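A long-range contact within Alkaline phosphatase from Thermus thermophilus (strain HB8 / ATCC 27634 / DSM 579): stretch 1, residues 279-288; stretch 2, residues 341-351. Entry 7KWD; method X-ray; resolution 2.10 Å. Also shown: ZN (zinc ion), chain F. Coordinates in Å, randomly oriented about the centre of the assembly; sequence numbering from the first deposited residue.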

# COMPACT_ATOMS: atom_id res chain seq x y z
N HIS A 279 -11.94 -8.77 -1.75
CA HIS A 279 -12.39 -9.79 -0.81
C HIS A 279 -12.29 -11.19 -1.41
O HIS A 279 -11.80 -12.12 -0.77
CB HIS A 279 -13.84 -9.52 -0.39
CG HIS A 279 -13.98 -8.50 0.70
ND1 HIS A 279 -13.31 -8.59 1.90
CD2 HIS A 279 -14.72 -7.36 0.76
CE1 HIS A 279 -13.64 -7.57 2.66
NE2 HIS A 279 -14.51 -6.82 2.00
N LEU A 280 -12.75 -11.35 -2.67
CA LEU A 280 -12.60 -12.65 -3.33
C LEU A 280 -11.14 -13.05 -3.57
O LEU A 280 -10.87 -14.23 -3.80
CB LEU A 280 -13.31 -12.66 -4.68
CG LEU A 280 -14.71 -12.09 -4.74
CD1 LEU A 280 -15.27 -12.19 -6.12
CD2 LEU A 280 -15.59 -12.81 -3.77
N ASN A 281 -10.21 -12.10 -3.53
CA ASN A 281 -8.82 -12.32 -3.93
C ASN A 281 -8.75 -12.59 -5.43
O ASN A 281 -8.00 -13.46 -5.87
CB ASN A 281 -8.15 -13.47 -3.18
CG ASN A 281 -7.72 -13.12 -1.77
OD1 ASN A 281 -6.97 -13.87 -1.19
ND2 ASN A 281 -8.21 -11.99 -1.22
N ASP A 282 -9.57 -11.88 -6.19
CA ASP A 282 -9.67 -12.03 -7.64
C ASP A 282 -9.08 -10.80 -8.32
O ASP A 282 -9.77 -9.81 -8.60
CB ASP A 282 -11.12 -12.25 -8.03
CG ASP A 282 -11.29 -12.47 -9.52
OD1 ASP A 282 -10.33 -12.22 -10.29
OD2 ASP A 282 -12.40 -12.88 -9.93
N ALA A 283 -7.78 -10.88 -8.64
CA ALA A 283 -7.09 -9.74 -9.22
C ALA A 283 -7.69 -9.28 -10.54
O ALA A 283 -7.67 -8.08 -10.86
CB ALA A 283 -5.60 -10.09 -9.39
N GLY A 284 -8.22 -10.22 -11.32
CA GLY A 284 -8.79 -9.84 -12.61
C GLY A 284 -10.09 -9.08 -12.46
O GLY A 284 -10.38 -8.15 -13.22
N ALA A 285 -10.91 -9.47 -11.49
CA ALA A 285 -12.12 -8.70 -11.25
C ALA A 285 -11.79 -7.30 -10.69
O ALA A 285 -12.39 -6.30 -11.12
CB ALA A 285 -13.05 -9.45 -10.30
N THR A 286 -10.82 -7.22 -9.79
CA THR A 286 -10.40 -5.92 -9.27
C THR A 286 -9.94 -5.01 -10.40
O THR A 286 -10.33 -3.84 -10.46
CB THR A 286 -9.27 -6.11 -8.27
OG1 THR A 286 -9.73 -6.94 -7.21
CG2 THR A 286 -8.80 -4.77 -7.75
N LEU A 287 -9.13 -5.54 -11.30
CA LEU A 287 -8.61 -4.76 -12.39
C LEU A 287 -9.73 -4.16 -13.22
O LEU A 287 -9.69 -2.97 -13.55
CB LEU A 287 -7.70 -5.62 -13.27
CG LEU A 287 -7.40 -5.07 -14.66
CD1 LEU A 287 -6.47 -3.87 -14.55
CD2 LEU A 287 -6.72 -6.14 -15.53
N TRP A 288 -10.72 -4.97 -13.62
CA TRP A 288 -11.75 -4.46 -14.51
C TRP A 288 -12.66 -3.45 -13.81
O TRP A 288 -13.14 -2.52 -14.46
CB TRP A 288 -12.54 -5.61 -15.16
CG TRP A 288 -11.76 -6.12 -16.34
CD1 TRP A 288 -11.04 -7.26 -16.40
CD2 TRP A 288 -11.57 -5.46 -17.59
NE1 TRP A 288 -10.42 -7.37 -17.61
CE2 TRP A 288 -10.74 -6.27 -18.37
CE3 TRP A 288 -12.04 -4.27 -18.14
CZ2 TRP A 288 -10.35 -5.93 -19.66
CZ3 TRP A 288 -11.66 -3.93 -19.43
CH2 TRP A 288 -10.82 -4.76 -20.17
ZN ZN F . -15.27 -4.75 2.28
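Stretch 2 (341-351) LLEPQRASFEH

A carboxylate at the start of a helix can serve two masters, capping its own helix with one oxygen while fixing a distant segment with the other, and the contact between residues 279-288 and 341-351 of this phosphatase is a compact example. In stretch 1 a helix gives way at Asn281, which leaves helical phi/psi with positive phi, and a second helix begins at Ala283. Asp282 is its N-cap: OD1 accepts a hydrogen bond from Ala285 N at 3.1 Å and a weak one from Gly284 N, also at 3.1 Å.

Stretch 2 lies over this junction in an irregular conformation. Residues 341-344 have helical phi/psi without the regular bonds, and a type I turn from Leu342 to Gln345 is closed by Gln345 N to Leu342 O at 3.1 Å. The chain then extends through Ala347 and Ser348 before a helix starts at Phe349. Stretch 2 runs largely across the second helix rather than along it, and the nearest CA pairs follow no simple register: the CA atoms of Leu342 and Gly284 are 5.7 Å apart, those of Ser348 and Ala285 5.5 Å, and those of Phe349 and Asp282 6.7 Å. Some 478 Å² is buried between them.

Leu342 and Phe349 give up the most surface, near the two ends of the contact. Leu342 (chi1 m, chi2 t) points toward the second helix, where its CD1 meets Leu287 CD2 at 3.8 Å and its CD2 lies 4.4 Å from Ala283 CB, so its methyls rest along the first turn. Phe349 (chi1 m) reaches the junction between the helices. Its CD2 is 4.2 Å from Leu280 CB and 3.7 Å from Leu280 O, which sits at the ring edge, while Asp282 OD2 lies over one face. Leu280 continues the apolar cover with CD1 4.3 Å from Glu350 CB.

Asp282 joins the two structures. The hydrogen bond from Phe349 N to Asp282 OD2, 2.9 Å long with an angle of 157°, is the only direct one across the contact; it fastens the first residue of the incoming helix to the cap of the other. Ser348 caps that incoming helix in turn, its OG accepting from His351 N at 3.1 Å, and its CB packs 4.0 Å from Ala285 CB.

Between the apolar ends, Gln345 OE1 approaches Gly284 CA to 3.2 Å. A CB on Gly284 would clash with this oxygen, so the bare backbone makes the close approach possible. Water 1 completes the link, donating to Asp282 OD1 at 2.7 Å and accepting from Gln345 NE2 at 3.1 Å.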

# COMPACT_ATOMS: atom_id res chain seq x y z
N LEU A 341 -0.96 -12.12 -17.77
CA LEU A 341 -1.82 -13.27 -17.47
C LEU A 341 -3.22 -12.87 -17.02
O LEU A 341 -4.08 -13.75 -16.88
CB LEU A 341 -1.14 -14.11 -16.39
CG LEU A 341 -0.32 -15.37 -16.69
CD1 LEU A 341 -0.16 -15.58 -18.17
CD2 LEU A 341 1.01 -15.38 -16.00
N LEU A 342 -3.48 -11.58 -16.81
CA LEU A 342 -4.84 -11.14 -16.54
C LEU A 342 -5.65 -10.97 -17.81
O LEU A 342 -6.89 -11.02 -17.75
CB LEU A 342 -4.83 -9.82 -15.76
CG LEU A 342 -4.19 -9.86 -14.38
CD1 LEU A 342 -4.55 -8.62 -13.55
CD2 LEU A 342 -4.62 -11.09 -13.60
N GLU A 343 -4.99 -10.73 -18.95
CA GLU A 343 -5.76 -10.42 -20.15
C GLU A 343 -6.64 -11.59 -20.59
O GLU A 343 -7.72 -11.32 -21.15
CB GLU A 343 -4.81 -10.01 -21.30
CG GLU A 343 -5.56 -9.52 -22.56
CD GLU A 343 -4.64 -8.87 -23.62
OE1 GLU A 343 -5.13 -8.10 -24.48
OE2 GLU A 343 -3.42 -9.12 -23.60
N PRO A 344 -6.27 -12.86 -20.39
CA PRO A 344 -7.17 -13.96 -20.78
C PRO A 344 -8.40 -14.10 -19.91
O PRO A 344 -9.33 -14.81 -20.33
CB PRO A 344 -6.29 -15.22 -20.64
CG PRO A 344 -4.86 -14.68 -20.86
CD PRO A 344 -4.90 -13.34 -20.13
N GLN A 345 -8.44 -13.49 -18.72
CA GLN A 345 -9.58 -13.69 -17.82
C GLN A 345 -10.86 -13.14 -18.44
O GLN A 345 -10.86 -12.13 -19.14
CB GLN A 345 -9.31 -13.05 -16.47
CG GLN A 345 -8.17 -13.73 -15.77
CD GLN A 345 -8.14 -13.43 -14.31
OE1 GLN A 345 -9.03 -12.79 -13.79
NE2 GLN A 345 -7.11 -13.91 -13.62
N ARG A 346 -11.96 -13.87 -18.22
CA ARG A 346 -13.24 -13.56 -18.83
C ARG A 346 -14.40 -13.57 -17.84
O ARG A 346 -15.54 -13.26 -18.23
CB ARG A 346 -13.56 -14.54 -19.98
CG ARG A 346 -12.65 -14.44 -21.21
CD ARG A 346 -12.94 -13.20 -22.03
NE ARG A 346 -12.01 -13.09 -23.14
CZ ARG A 346 -10.80 -12.54 -23.07
NH1 ARG A 346 -10.36 -12.02 -21.92
NH2 ARG A 346 -10.04 -12.49 -24.14
N ALA A 347 -14.16 -13.90 -16.57
CA ALA A 347 -15.22 -13.83 -15.57
C ALA A 347 -14.61 -13.78 -14.17
O ALA A 347 -13.43 -14.11 -13.97
CB ALA A 347 -16.19 -15.03 -15.69
N SER A 348 -15.42 -13.35 -13.22
CA SER A 348 -15.02 -13.31 -11.82
C SER A 348 -15.25 -14.66 -11.14
O SER A 348 -16.01 -15.50 -11.61
CB SER A 348 -15.83 -12.25 -11.09
OG SER A 348 -17.22 -12.61 -11.08
N PHE A 349 -14.61 -14.83 -9.98
CA PHE A 349 -14.91 -15.97 -9.11
C PHE A 349 -16.40 -16.04 -8.77
O PHE A 349 -16.94 -17.14 -8.58
CB PHE A 349 -14.10 -15.86 -7.82
CG PHE A 349 -12.63 -16.21 -7.96
CD1 PHE A 349 -12.17 -17.01 -8.99
CD2 PHE A 349 -11.70 -15.74 -7.03
CE1 PHE A 349 -10.83 -17.33 -9.09
CE2 PHE A 349 -10.37 -16.05 -7.13
CZ PHE A 349 -9.93 -16.86 -8.16
N GLU A 350 -17.06 -14.89 -8.65
CA GLU A 350 -18.47 -14.85 -8.28
C GLU A 350 -19.33 -15.46 -9.37
O GLU A 350 -20.29 -16.19 -9.09
CB GLU A 350 -18.89 -13.40 -8.01
CG GLU A 350 -20.39 -13.15 -7.93
CD GLU A 350 -20.72 -11.68 -7.65
OE1 GLU A 350 -21.09 -10.95 -8.59
OE2 GLU A 350 -20.59 -11.25 -6.48
N HIS A 351 -18.98 -15.16 -10.62
CA HIS A 351 -19.73 -15.71 -11.74
C HIS A 351 -19.41 -17.19 -11.92
O HIS A 351 -20.32 -18.01 -12.08
CB HIS A 351 -19.40 -14.91 -12.97
CG HIS A 351 -20.11 -15.34 -14.19
ND1 HIS A 351 -21.35 -14.85 -14.54
CD2 HIS A 351 -19.76 -16.19 -15.18
CE1 HIS A 351 -21.72 -15.37 -15.69
NE2 HIS A 351 -20.77 -16.19 -16.10
O HOH W 1 -7.92 -13.34 -10.65
O HOH W 2 -9.37 -9.90 -18.75